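Long-range contact in uncharacterized protein (Anabaena variabilis, PDB 3OT2), which is of unknown function but is probably a nuclease of the PD-(D/E)XK restriction endonuclease-like clan: residues T156-V168 and S173-W185. Residues are numbered along the deposited sequence; the frame is centred on the assembly and turned at random.
Sequences TEVFDEPDALVPV and SELHLSIKDLFSW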
# COMPACT_ATOMS: atom_id res chain seq x y z
N THR A 156 3.87 6.47 -3.91
CA THR A 156 3.60 5.19 -4.59
C THR A 156 2.92 5.50 -5.93
O THR A 156 2.08 6.40 -5.99
CB THR A 156 2.72 4.29 -3.69
OG1 THR A 156 3.34 4.13 -2.42
CG2 THR A 156 2.44 2.91 -4.31
N GLU A 157 3.31 4.79 -7.00
CA GLU A 157 2.70 4.98 -8.33
C GLU A 157 1.85 3.78 -8.67
O GLU A 157 2.22 2.66 -8.32
CB GLU A 157 3.77 5.20 -9.39
CG GLU A 157 4.38 6.58 -9.32
CD GLU A 157 5.47 6.87 -10.34
OE1 GLU A 157 5.81 5.97 -11.13
OE2 GLU A 157 6.02 8.00 -10.30
N VAL A 158 0.72 3.99 -9.34
CA VAL A 158 -0.25 2.94 -9.68
C VAL A 158 -0.27 2.71 -11.18
O VAL A 158 -0.45 3.67 -11.94
CB VAL A 158 -1.69 3.27 -9.19
CG1 VAL A 158 -2.59 2.04 -9.28
CG2 VAL A 158 -1.70 3.80 -7.78
N PHE A 159 -0.21 1.43 -11.60
CA PHE A 159 -0.31 1.04 -13.01
C PHE A 159 -1.41 -0.02 -13.13
O PHE A 159 -1.33 -1.06 -12.46
CB PHE A 159 1.07 0.54 -13.54
CG PHE A 159 2.05 1.69 -13.53
CD1 PHE A 159 2.09 2.60 -14.59
CD2 PHE A 159 2.82 1.97 -12.41
CE1 PHE A 159 2.92 3.72 -14.54
CE2 PHE A 159 3.62 3.11 -12.34
CZ PHE A 159 3.65 3.99 -13.41
N ASP A 160 -2.47 0.27 -13.90
CA ASP A 160 -3.55 -0.69 -14.08
C ASP A 160 -4.25 -0.60 -15.45
O ASP A 160 -5.19 -1.35 -15.68
CB ASP A 160 -4.59 -0.58 -12.95
CG ASP A 160 -5.28 0.76 -12.78
OD1 ASP A 160 -5.38 1.52 -13.78
OD2 ASP A 160 -5.72 1.04 -11.68
N GLU A 161 -3.82 0.32 -16.33
CA GLU A 161 -4.38 0.42 -17.69
C GLU A 161 -3.73 -0.68 -18.52
O GLU A 161 -2.51 -0.83 -18.45
CB GLU A 161 -4.12 1.81 -18.30
CG GLU A 161 -5.02 2.91 -17.74
CD GLU A 161 -6.50 2.79 -18.07
OE1 GLU A 161 -6.87 2.98 -19.25
OE2 GLU A 161 -7.29 2.50 -17.14
N PRO A 162 -4.50 -1.48 -19.28
CA PRO A 162 -3.89 -2.61 -20.01
C PRO A 162 -2.71 -2.25 -20.90
O PRO A 162 -1.76 -3.01 -20.91
CB PRO A 162 -5.05 -3.15 -20.87
CG PRO A 162 -6.27 -2.79 -20.07
CD PRO A 162 -5.97 -1.46 -19.46
N ASP A 163 -2.75 -1.11 -21.60
CA ASP A 163 -1.66 -0.73 -22.51
C ASP A 163 -0.50 -0.00 -21.80
O ASP A 163 0.52 0.23 -22.42
CB ASP A 163 -2.19 0.13 -23.67
CG ASP A 163 -3.28 -0.55 -24.50
OD1 ASP A 163 -3.12 -1.76 -24.83
OD2 ASP A 163 -4.28 0.14 -24.85
N ALA A 164 -0.64 0.33 -20.51
CA ALA A 164 0.42 1.05 -19.80
C ALA A 164 1.64 0.18 -19.54
O ALA A 164 1.50 -0.99 -19.16
CB ALA A 164 -0.11 1.58 -18.49
N LEU A 165 2.83 0.74 -19.78
CA LEU A 165 4.09 0.05 -19.49
C LEU A 165 4.43 0.24 -18.04
O LEU A 165 4.30 1.34 -17.51
CB LEU A 165 5.24 0.59 -20.34
CG LEU A 165 5.21 0.32 -21.84
CD1 LEU A 165 6.46 0.87 -22.46
CD2 LEU A 165 5.11 -1.17 -22.14
N VAL A 166 4.86 -0.83 -17.38
CA VAL A 166 5.21 -0.73 -15.96
C VAL A 166 6.65 -0.23 -15.89
O VAL A 166 7.50 -0.82 -16.54
CB VAL A 166 4.99 -2.06 -15.20
CG1 VAL A 166 5.07 -1.85 -13.69
CG2 VAL A 166 3.66 -2.70 -15.57
N PRO A 167 6.96 0.84 -15.13
CA PRO A 167 8.35 1.29 -15.04
C PRO A 167 9.29 0.23 -14.49
O PRO A 167 8.93 -0.58 -13.61
CB PRO A 167 8.29 2.47 -14.05
CG PRO A 167 6.88 2.87 -13.98
CD PRO A 167 6.07 1.65 -14.29
N VAL A 168 10.51 0.28 -14.96
CA VAL A 168 11.56 -0.64 -14.56
C VAL A 168 12.78 0.17 -14.13
O VAL A 168 12.91 1.32 -14.57
CB VAL A 168 11.90 -1.64 -15.71
CG1 VAL A 168 10.75 -2.63 -15.94
CG2 VAL A 168 12.29 -0.93 -17.01
N SER A 173 16.04 -1.02 -18.38
CA SER A 173 15.26 -0.15 -19.29
C SER A 173 14.89 -0.80 -20.64
O SER A 173 13.94 -0.33 -21.27
CB SER A 173 15.98 1.17 -19.54
OG SER A 173 17.14 0.96 -20.32
N GLU A 174 15.60 -1.86 -21.08
CA GLU A 174 15.25 -2.56 -22.34
C GLU A 174 13.97 -3.40 -22.17
O GLU A 174 13.38 -3.81 -23.17
CB GLU A 174 16.40 -3.44 -22.83
CG GLU A 174 17.56 -2.62 -23.36
CD GLU A 174 17.18 -1.69 -24.51
OE1 GLU A 174 16.67 -2.19 -25.53
OE2 GLU A 174 17.30 -0.46 -24.33
N LEU A 175 13.55 -3.66 -20.91
CA LEU A 175 12.32 -4.41 -20.65
C LEU A 175 11.11 -3.50 -20.80
O LEU A 175 10.95 -2.55 -20.01
CB LEU A 175 12.33 -5.05 -19.25
CG LEU A 175 11.04 -5.81 -18.84
CD1 LEU A 175 10.69 -6.92 -19.88
CD2 LEU A 175 11.16 -6.37 -17.43
N HIS A 176 10.24 -3.79 -21.77
CA HIS A 176 9.01 -3.02 -21.99
C HIS A 176 7.85 -3.93 -21.71
O HIS A 176 7.42 -4.69 -22.57
CB HIS A 176 8.94 -2.44 -23.41
CG HIS A 176 10.12 -1.61 -23.76
ND1 HIS A 176 10.43 -0.46 -23.06
CD2 HIS A 176 11.05 -1.80 -24.72
CE1 HIS A 176 11.52 0.02 -23.61
NE2 HIS A 176 11.94 -0.76 -24.62
N LEU A 177 7.37 -3.90 -20.46
CA LEU A 177 6.31 -4.79 -20.02
C LEU A 177 5.02 -4.04 -19.75
O LEU A 177 4.98 -3.20 -18.85
CB LEU A 177 6.78 -5.56 -18.77
CG LEU A 177 5.82 -6.63 -18.23
CD1 LEU A 177 5.75 -7.81 -19.19
CD2 LEU A 177 6.25 -7.09 -16.87
N SER A 178 3.98 -4.33 -20.53
CA SER A 178 2.68 -3.71 -20.32
C SER A 178 1.92 -4.47 -19.24
O SER A 178 2.24 -5.63 -18.97
CB SER A 178 1.87 -3.68 -21.61
OG SER A 178 1.51 -4.99 -22.01
N ILE A 179 0.88 -3.84 -18.67
CA ILE A 179 -0.02 -4.47 -17.69
C ILE A 179 -0.68 -5.70 -18.35
O ILE A 179 -0.67 -6.79 -17.76
CB ILE A 179 -1.06 -3.41 -17.19
CG1 ILE A 179 -0.40 -2.39 -16.22
CG2 ILE A 179 -2.35 -4.03 -16.57
CD1 ILE A 179 0.04 -2.98 -14.79
N LYS A 180 -1.17 -5.54 -19.59
CA LYS A 180 -1.84 -6.61 -20.34
C LYS A 180 -0.89 -7.82 -20.53
O LYS A 180 -1.32 -8.96 -20.31
CB LYS A 180 -2.40 -6.06 -21.66
CG LYS A 180 -2.14 -6.86 -22.94
CD LYS A 180 -3.14 -6.50 -24.04
CE LYS A 180 -2.97 -5.12 -24.62
NZ LYS A 180 -2.00 -5.06 -25.76
N ASP A 181 0.40 -7.58 -20.83
CA ASP A 181 1.40 -8.64 -21.00
C ASP A 181 1.65 -9.37 -19.69
O ASP A 181 1.71 -10.60 -19.69
CB ASP A 181 2.74 -8.08 -21.54
CG ASP A 181 2.75 -7.68 -23.01
OD1 ASP A 181 1.85 -8.13 -23.75
OD2 ASP A 181 3.65 -6.91 -23.40
N LEU A 182 1.79 -8.62 -18.59
CA LEU A 182 2.05 -9.21 -17.29
C LEU A 182 0.93 -10.17 -16.88
O LEU A 182 1.21 -11.31 -16.53
CB LEU A 182 2.17 -8.09 -16.23
CG LEU A 182 3.09 -8.31 -15.03
CD1 LEU A 182 3.16 -7.05 -14.19
CD2 LEU A 182 2.64 -9.45 -14.15
N PHE A 183 -0.32 -9.71 -16.89
CA PHE A 183 -1.44 -10.52 -16.40
C PHE A 183 -1.91 -11.56 -17.45
O PHE A 183 -2.62 -12.50 -17.08
CB PHE A 183 -2.57 -9.63 -15.85
CG PHE A 183 -2.02 -8.82 -14.68
CD1 PHE A 183 -1.70 -9.43 -13.47
CD2 PHE A 183 -1.73 -7.46 -14.82
CE1 PHE A 183 -1.11 -8.70 -12.43
CE2 PHE A 183 -1.13 -6.74 -13.77
CZ PHE A 183 -0.82 -7.36 -12.58
N SER A 184 -1.39 -11.52 -18.68
CA SER A 184 -1.65 -12.56 -19.68
C SER A 184 -0.92 -13.86 -19.28
O SER A 184 -1.25 -14.95 -19.78
CB SER A 184 -1.21 -12.12 -21.08
OG SER A 184 0.20 -12.20 -21.22
N TRP A 185 0.07 -13.75 -18.37
CA TRP A 185 0.83 -14.91 -17.88
C TRP A 185 -0.06 -15.82 -17.02
O TRP A 185 0.37 -16.92 -16.68
CB TRP A 185 2.06 -14.46 -17.09
CG TRP A 185 3.04 -13.60 -17.87
CD1 TRP A 185 3.20 -13.56 -19.22
CD2 TRP A 185 4.02 -12.72 -17.31
NE1 TRP A 185 4.21 -12.68 -19.55
CE2 TRP A 185 4.74 -12.16 -18.39
CE3 TRP A 185 4.40 -12.38 -16.00
CZ2 TRP A 185 5.82 -11.29 -18.20
CZ3 TRP A 185 5.44 -11.48 -15.81
CH2 TRP A 185 6.13 -10.93 -16.90
O HOH W 1 8.43 -1.86 -18.88
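Leu165 and Ser178 pair in a single antiparallel beta bridge, flanked by bonds from Val166 N to Leu177 O (2.8 Å, nearly straight at 173°) and from Ile179 N to Ala164 O. Beyond it one water continues the pairing, donating to Val166 O and Leu175 O while accepting from Leu177 N. At the other end, where the type I turn from Glu161 to Ala164 reverses the chain, Lys180 N in the first turn of helix 179-183 donates to a lone pair of Pro162 O (2.9 Å).

Ile179 fills the bend between strand 157-159 and this turn. Its CG1 lies anti to the carbonyl carbon (chi1 -74°), and CD1 reaches Phe159 CB (3.9 Å) and Val166 CG2 (3.7 Å), the Ile179 and Val166 side chains crossing at about a right angle, while CB sits against Glu161 O. With an alanine in place of Ile179, Phe159 CB and Val166 CG2 would probably lose their shared apolar partner, and a gap would open under the turn. Farther along, the Val168 side chain crosses that of Leu175 at about a right angle, CG1 to CD2 at 4.0 Å, with Trp138 of the central sheet against Val166 and Val168. On the exposed side, the bent Lys180 chain brings NZ to Asp163 OD1 in a long salt bridge (3.6 Å).

Ser178 N-caps the helix, OG accepting from Asp181 N (3.1 Å). Main-chain bonds thus hold the helix start and the residues before it to the turn and loop after strand 157-159, the outermost of the mixed sheet within this chain, and Ile179 reaches back to that strand; the long, solvent-exposed ion pair probably adds little.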